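Long-range contacts in putative SnoaL-like polyketide cyclase (Jannaschia sp., PDB 3KKG), which is of unproven function but, as a SnoaL-like member of the NTF2 clan, may act as a polyketide cyclase or related lyase: residues A[64-70]-A[94-100]; A[111-116]-A[127-132]. All coordinates share one frame; numbering follows the deposited sequence.

Contact 1: A[64-70]-A[94-100]; sequences LFEGFPR and AQDGPFL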
# COMPACT_ATOMS: atom_id res chain seq x y z
N LEU A 64 -7.72 -14.71 -7.97
CA LEU A 64 -6.75 -14.64 -6.91
C LEU A 64 -7.00 -15.70 -5.83
O LEU A 64 -6.08 -16.34 -5.34
CB LEU A 64 -6.73 -13.22 -6.27
CG LEU A 64 -6.36 -12.03 -7.16
CD1 LEU A 64 -6.54 -10.70 -6.38
CD2 LEU A 64 -4.92 -12.16 -7.67
N PHE A 65 -8.26 -15.84 -5.38
CA PHE A 65 -8.60 -16.78 -4.35
C PHE A 65 -8.50 -18.25 -4.75
O PHE A 65 -8.44 -19.10 -3.90
CB PHE A 65 -9.96 -16.44 -3.72
CG PHE A 65 -9.85 -15.28 -2.73
CD1 PHE A 65 -9.95 -14.00 -3.16
CD2 PHE A 65 -9.60 -15.54 -1.41
CE1 PHE A 65 -9.78 -12.93 -2.30
CE2 PHE A 65 -9.46 -14.51 -0.51
CZ PHE A 65 -9.55 -13.19 -0.96
N GLU A 66 -8.48 -18.55 -6.05
CA GLU A 66 -8.16 -19.91 -6.44
C GLU A 66 -6.73 -20.29 -6.00
O GLU A 66 -6.42 -21.45 -5.77
CB GLU A 66 -8.34 -20.11 -7.94
CG GLU A 66 -9.78 -20.12 -8.28
CD GLU A 66 -10.07 -20.08 -9.73
OE1 GLU A 66 -9.13 -19.97 -10.57
OE2 GLU A 66 -11.27 -20.18 -10.05
N GLY A 67 -5.85 -19.32 -5.94
CA GLY A 67 -4.50 -19.60 -5.53
C GLY A 67 -4.41 -19.88 -4.04
O GLY A 67 -3.59 -20.70 -3.63
N PHE A 68 -5.21 -19.13 -3.26
CA PHE A 68 -5.16 -19.22 -1.79
C PHE A 68 -6.60 -19.41 -1.28
O PHE A 68 -7.18 -18.49 -0.72
CB PHE A 68 -4.55 -17.98 -1.19
CG PHE A 68 -3.12 -17.74 -1.55
CD1 PHE A 68 -2.79 -17.09 -2.72
CD2 PHE A 68 -2.07 -18.21 -0.74
CE1 PHE A 68 -1.47 -16.89 -3.07
CE2 PHE A 68 -0.73 -17.96 -1.07
CZ PHE A 68 -0.44 -17.31 -2.24
N PRO A 69 -7.20 -20.58 -1.47
CA PRO A 69 -8.60 -20.71 -1.21
C PRO A 69 -9.03 -20.59 0.23
O PRO A 69 -10.22 -20.35 0.50
CB PRO A 69 -8.94 -22.11 -1.74
CG PRO A 69 -7.70 -22.68 -2.20
CD PRO A 69 -6.61 -21.80 -2.09
N ARG A 70 -8.11 -20.84 1.18
CA ARG A 70 -8.37 -20.67 2.64
C ARG A 70 -7.74 -19.38 3.20
O ARG A 70 -7.65 -19.22 4.42
CB ARG A 70 -7.84 -21.86 3.50
CG ARG A 70 -8.59 -23.22 3.39
CD ARG A 70 -8.09 -24.24 4.47
NE ARG A 70 -8.71 -25.59 4.30
CZ ARG A 70 -8.20 -26.56 3.52
NH1 ARG A 70 -7.06 -26.34 2.89
NH2 ARG A 70 -8.81 -27.70 3.38
N ALA A 94 -1.97 -20.85 2.55
CA ALA A 94 -1.17 -21.69 1.67
C ALA A 94 -1.58 -21.54 0.22
O ALA A 94 -2.78 -21.53 -0.07
CB ALA A 94 -1.32 -23.17 2.09
N GLN A 95 -0.59 -21.60 -0.65
CA GLN A 95 -0.83 -21.48 -2.10
C GLN A 95 -1.23 -22.87 -2.64
O GLN A 95 -0.45 -23.50 -3.33
CB GLN A 95 0.38 -20.90 -2.83
CG GLN A 95 0.03 -20.61 -4.30
CD GLN A 95 0.99 -21.22 -5.29
OE1 GLN A 95 2.10 -21.65 -4.95
NE2 GLN A 95 0.54 -21.29 -6.54
N ASP A 96 -2.45 -23.30 -2.34
CA ASP A 96 -2.92 -24.61 -2.70
C ASP A 96 -3.52 -24.71 -4.11
O ASP A 96 -3.88 -25.79 -4.56
CB ASP A 96 -4.00 -25.07 -1.73
CG ASP A 96 -3.45 -25.51 -0.34
OD1 ASP A 96 -2.25 -25.78 -0.20
OD2 ASP A 96 -4.31 -25.61 0.56
N GLY A 97 -3.66 -23.55 -4.74
CA GLY A 97 -4.09 -23.48 -6.15
C GLY A 97 -3.15 -22.68 -7.03
O GLY A 97 -2.22 -22.04 -6.57
N PRO A 98 -3.44 -22.73 -8.34
CA PRO A 98 -2.62 -21.95 -9.23
C PRO A 98 -2.73 -20.47 -8.94
O PRO A 98 -3.81 -20.00 -8.56
CB PRO A 98 -3.24 -22.21 -10.62
CG PRO A 98 -4.35 -23.04 -10.45
CD PRO A 98 -4.54 -23.42 -9.01
N PHE A 99 -1.62 -19.76 -9.02
CA PHE A 99 -1.60 -18.29 -8.71
C PHE A 99 -0.63 -17.54 -9.64
O PHE A 99 0.56 -17.76 -9.58
CB PHE A 99 -1.17 -18.08 -7.26
CG PHE A 99 -1.29 -16.65 -6.79
CD1 PHE A 99 -2.54 -16.11 -6.55
CD2 PHE A 99 -0.18 -15.89 -6.55
CE1 PHE A 99 -2.65 -14.80 -6.05
CE2 PHE A 99 -0.31 -14.59 -6.10
CZ PHE A 99 -1.54 -14.07 -5.82
N LEU A 100 -1.21 -16.69 -10.45
CA LEU A 100 -0.43 -15.80 -11.34
C LEU A 100 0.65 -16.55 -12.12
O LEU A 100 1.84 -16.14 -12.21
CB LEU A 100 0.14 -14.61 -10.55
CG LEU A 100 -0.89 -13.77 -9.79
CD1 LEU A 100 -0.17 -12.55 -9.13
CD2 LEU A 100 -2.09 -13.35 -10.67
O HOH W 1 -5.36 -21.35 1.09
O HOH W 2 -5.26 -23.93 2.48

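Contact 2: A[111-116]-A[127-132]; sequences VPDVTL and MRYFTD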
# COMPACT_ATOMS: atom_id res chain seq x y z
N VAL A 111 1.92 -12.05 5.05
CA VAL A 111 2.29 -10.74 4.53
C VAL A 111 1.32 -9.64 4.96
O VAL A 111 0.13 -9.90 5.08
CB VAL A 111 2.41 -10.73 2.97
CG1 VAL A 111 3.68 -11.48 2.53
CG2 VAL A 111 1.13 -11.26 2.30
N PRO A 112 1.83 -8.44 5.12
CA PRO A 112 0.96 -7.27 5.32
C PRO A 112 0.37 -6.84 3.99
O PRO A 112 0.95 -7.09 2.91
CB PRO A 112 1.91 -6.23 5.90
CG PRO A 112 3.21 -6.49 5.13
CD PRO A 112 3.24 -8.03 4.99
N ASP A 113 -0.72 -6.10 4.03
CA ASP A 113 -1.27 -5.51 2.83
C ASP A 113 -1.93 -4.20 3.17
O ASP A 113 -2.03 -3.80 4.35
CB ASP A 113 -2.12 -6.47 2.09
CG ASP A 113 -3.47 -6.70 2.65
OD1 ASP A 113 -3.85 -6.11 3.68
OD2 ASP A 113 -4.20 -7.56 2.08
N VAL A 114 -2.42 -3.53 2.16
CA VAL A 114 -3.20 -2.29 2.31
C VAL A 114 -4.17 -2.18 1.15
O VAL A 114 -3.84 -2.45 -0.01
CB VAL A 114 -2.30 -1.07 2.41
CG1 VAL A 114 -1.43 -0.89 1.20
CG2 VAL A 114 -3.18 0.19 2.63
N THR A 115 -5.45 -1.91 1.46
CA THR A 115 -6.52 -1.72 0.48
C THR A 115 -7.03 -0.32 0.65
O THR A 115 -7.37 0.07 1.80
CB THR A 115 -7.62 -2.79 0.65
OG1 THR A 115 -6.99 -4.09 0.84
CG2 THR A 115 -8.54 -2.84 -0.53
N LEU A 116 -7.15 0.41 -0.45
CA LEU A 116 -7.51 1.82 -0.42
C LEU A 116 -8.81 1.96 -1.18
O LEU A 116 -8.85 1.77 -2.42
CB LEU A 116 -6.37 2.63 -1.05
CG LEU A 116 -5.02 2.38 -0.36
CD1 LEU A 116 -4.01 1.86 -1.33
CD2 LEU A 116 -4.52 3.61 0.30
N MSE A 127 -11.24 0.44 -5.68
CA MSE A 127 -10.42 -0.25 -4.74
C MSE A 127 -9.02 -0.38 -5.31
O MSE A 127 -8.89 -0.89 -6.42
CB MSE A 127 -11.00 -1.64 -4.48
CG MSE A 127 -10.24 -2.48 -3.48
SE MSE A 127 -11.13 -4.17 -3.23
CE MSE A 127 -10.63 -4.90 -4.83
N ARG A 128 -8.02 0.14 -4.61
CA ARG A 128 -6.62 0.00 -4.97
C ARG A 128 -5.96 -0.90 -3.96
O ARG A 128 -6.29 -0.87 -2.78
CB ARG A 128 -5.90 1.36 -4.97
CG ARG A 128 -6.48 2.35 -5.92
CD ARG A 128 -5.88 3.75 -5.71
NE ARG A 128 -6.41 4.70 -6.66
CZ ARG A 128 -5.81 5.86 -6.88
NH1 ARG A 128 -4.68 6.18 -6.26
NH2 ARG A 128 -6.34 6.72 -7.75
N TYR A 129 -5.05 -1.75 -4.39
CA TYR A 129 -4.47 -2.77 -3.56
C TYR A 129 -2.97 -2.85 -3.69
O TYR A 129 -2.42 -2.90 -4.77
CB TYR A 129 -5.11 -4.14 -3.92
CG TYR A 129 -4.65 -5.23 -3.00
CD1 TYR A 129 -5.15 -5.31 -1.72
CD2 TYR A 129 -3.73 -6.16 -3.40
CE1 TYR A 129 -4.70 -6.25 -0.85
CE2 TYR A 129 -3.29 -7.13 -2.52
CZ TYR A 129 -3.78 -7.18 -1.26
OH TYR A 129 -3.34 -8.13 -0.36
N PHE A 130 -2.33 -3.10 -2.53
CA PHE A 130 -0.93 -3.52 -2.50
C PHE A 130 -0.68 -4.54 -1.43
O PHE A 130 -1.16 -4.39 -0.30
CB PHE A 130 0.03 -2.38 -2.17
CG PHE A 130 -0.01 -1.22 -3.10
CD1 PHE A 130 -0.90 -0.19 -2.93
CD2 PHE A 130 0.93 -1.08 -4.12
CE1 PHE A 130 -0.91 0.92 -3.81
CE2 PHE A 130 0.95 0.01 -4.97
CZ PHE A 130 0.06 0.98 -4.82
N THR A 131 0.13 -5.55 -1.72
CA THR A 131 0.82 -6.38 -0.73
C THR A 131 2.29 -6.43 -1.07
O THR A 131 2.75 -5.73 -1.94
CB THR A 131 0.13 -7.73 -0.57
OG1 THR A 131 0.72 -8.43 0.55
CG2 THR A 131 0.27 -8.63 -1.80
N ASP A 132 3.04 -7.34 -0.43
CA ASP A 132 4.42 -7.57 -0.87
C ASP A 132 4.38 -8.73 -1.87
O ASP A 132 4.68 -9.89 -1.60
CB ASP A 132 5.31 -7.95 0.30
CG ASP A 132 6.79 -7.92 -0.08
OD1 ASP A 132 7.11 -7.93 -1.31
OD2 ASP A 132 7.65 -7.92 0.83

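Contact 1: A[64-70]-A[94-100]
Phe68, just past the end of helix 54-67, lays its ring between Gln95 and Phe99 of the loop 94-100. Its first torsion sets CG anti to the carbonyl carbon (chi1 -64°), which carries the ring alongside that loop. CB and CG pass the carbonyl oxygen of Ala94, and CD2 comes closer to it, with 3.5 Å from Phe68 CD2 to Ala94 O. CE2 and CZ lie against CB of Gln95, whose CA sits over one ring face in a CH-pi contact. At the ring edge, CD1 and CE1 turn to Phe99, and Phe68 CE1 stands 3.6 Å above the plane of the Phe99 ring, over its centre. The Phe68 and Phe99 rings form a T-shaped pair, centroids 4.9 Å apart and planes at 81°. The opposite face of Phe99 is covered by CG of Leu100, while CE1 of Phe99 meets Leu64 CD2. With an alanine at Phe68, the Phe99 face turned away from Leu100 would probably lose its edge-on partner, and a gap would be likely to open beside Gln95.

The backbones come close at two glycines, Gly67 CA to Gly97 CA 4.0 Å, and Gly97 N donates to Gly67 O (3.1 Å). At the solvent side, a water bridges Arg70 NH1 and Asp96 OD2, supplementing a long salt bridge (3.7 Å between the same two atoms).

Gln95 OE1 is held by Ser105. The contact thus joins the C-terminal end of helix 54-67 to the loop leaving strand 84-94, with Phe68 also touching Val136 of helix 133-140 and Val109 of strand 108-120.

Contact 2: A[111-116]-A[127-132]
Val114 and Phe130 face each other as an antiparallel hydrogen-bonded pair, and Leu116 and Arg128 form the next one, in a hairpin whose strand segments run at 169° to each other. Both pairs have two backbone bonds. The shortest runs from Leu116 N to Arg128 O at 2.8 Å. The longest, from Phe130 N to Val114 O, measures 3.0 Å. Thr115 and Tyr129 make the non-hydrogen-bonded pair between them.

Asp113, Thr115, Tyr129 and Thr131 share one face of the sheet. Tyr129 CG is anti to the backbone N (chi1 -175°), and its ring reaches diagonally to Asp113, where OH donates to OD2 at 2.6 Å. The bond uses the anti lone pair, with carboxylate and ring planes 89° apart. Thr115 OG1 lies at the ring edge, 3.4 Å from Tyr129 CD1, while CG2 of Thr115 presses tightly on CG of selenomethionine Met127. Farther along, Thr131 OG1 donates to Pro112 O (2.7 Å) and rests against Val111 CG2. On the other face, Leu116 CD1 meets the edge of the Phe130 ring, and Val114 CG1 packs against Phe130 CB. That face turns to the second subunit, where Arg128, also paired with Glu126, bridges to Glu76 of the second subunit.

The chemistry therefore divides by face: on one, the phenol-carboxylate bond holds the Asp113 and Tyr129 groups against each other; the other is mostly apolar, with the charged Arg128 at its margin, and meets the second subunit.

In the fold
Contact 1 closes before contact 2 opens along the chain, and their centres lie about 17 Å apart, the nearest atoms about 6 Å, without touching. Strand 84-94 relates them: it runs into the loop of contact 1 and pairs in the sheet with strand 108-120, which contact 2 joins to strand 123-131. Helix 133-140 follows that last strand and returns to pack on Phe68 and Phe99. Contact 1 thus holds the end of helix 54-67 against the loop leaving the sheet, at the margin of the fold, whereas contact 2 forms part of the sheet itself near its centre and reaches the second subunit, in a fold consistent with the NTF2-like cone.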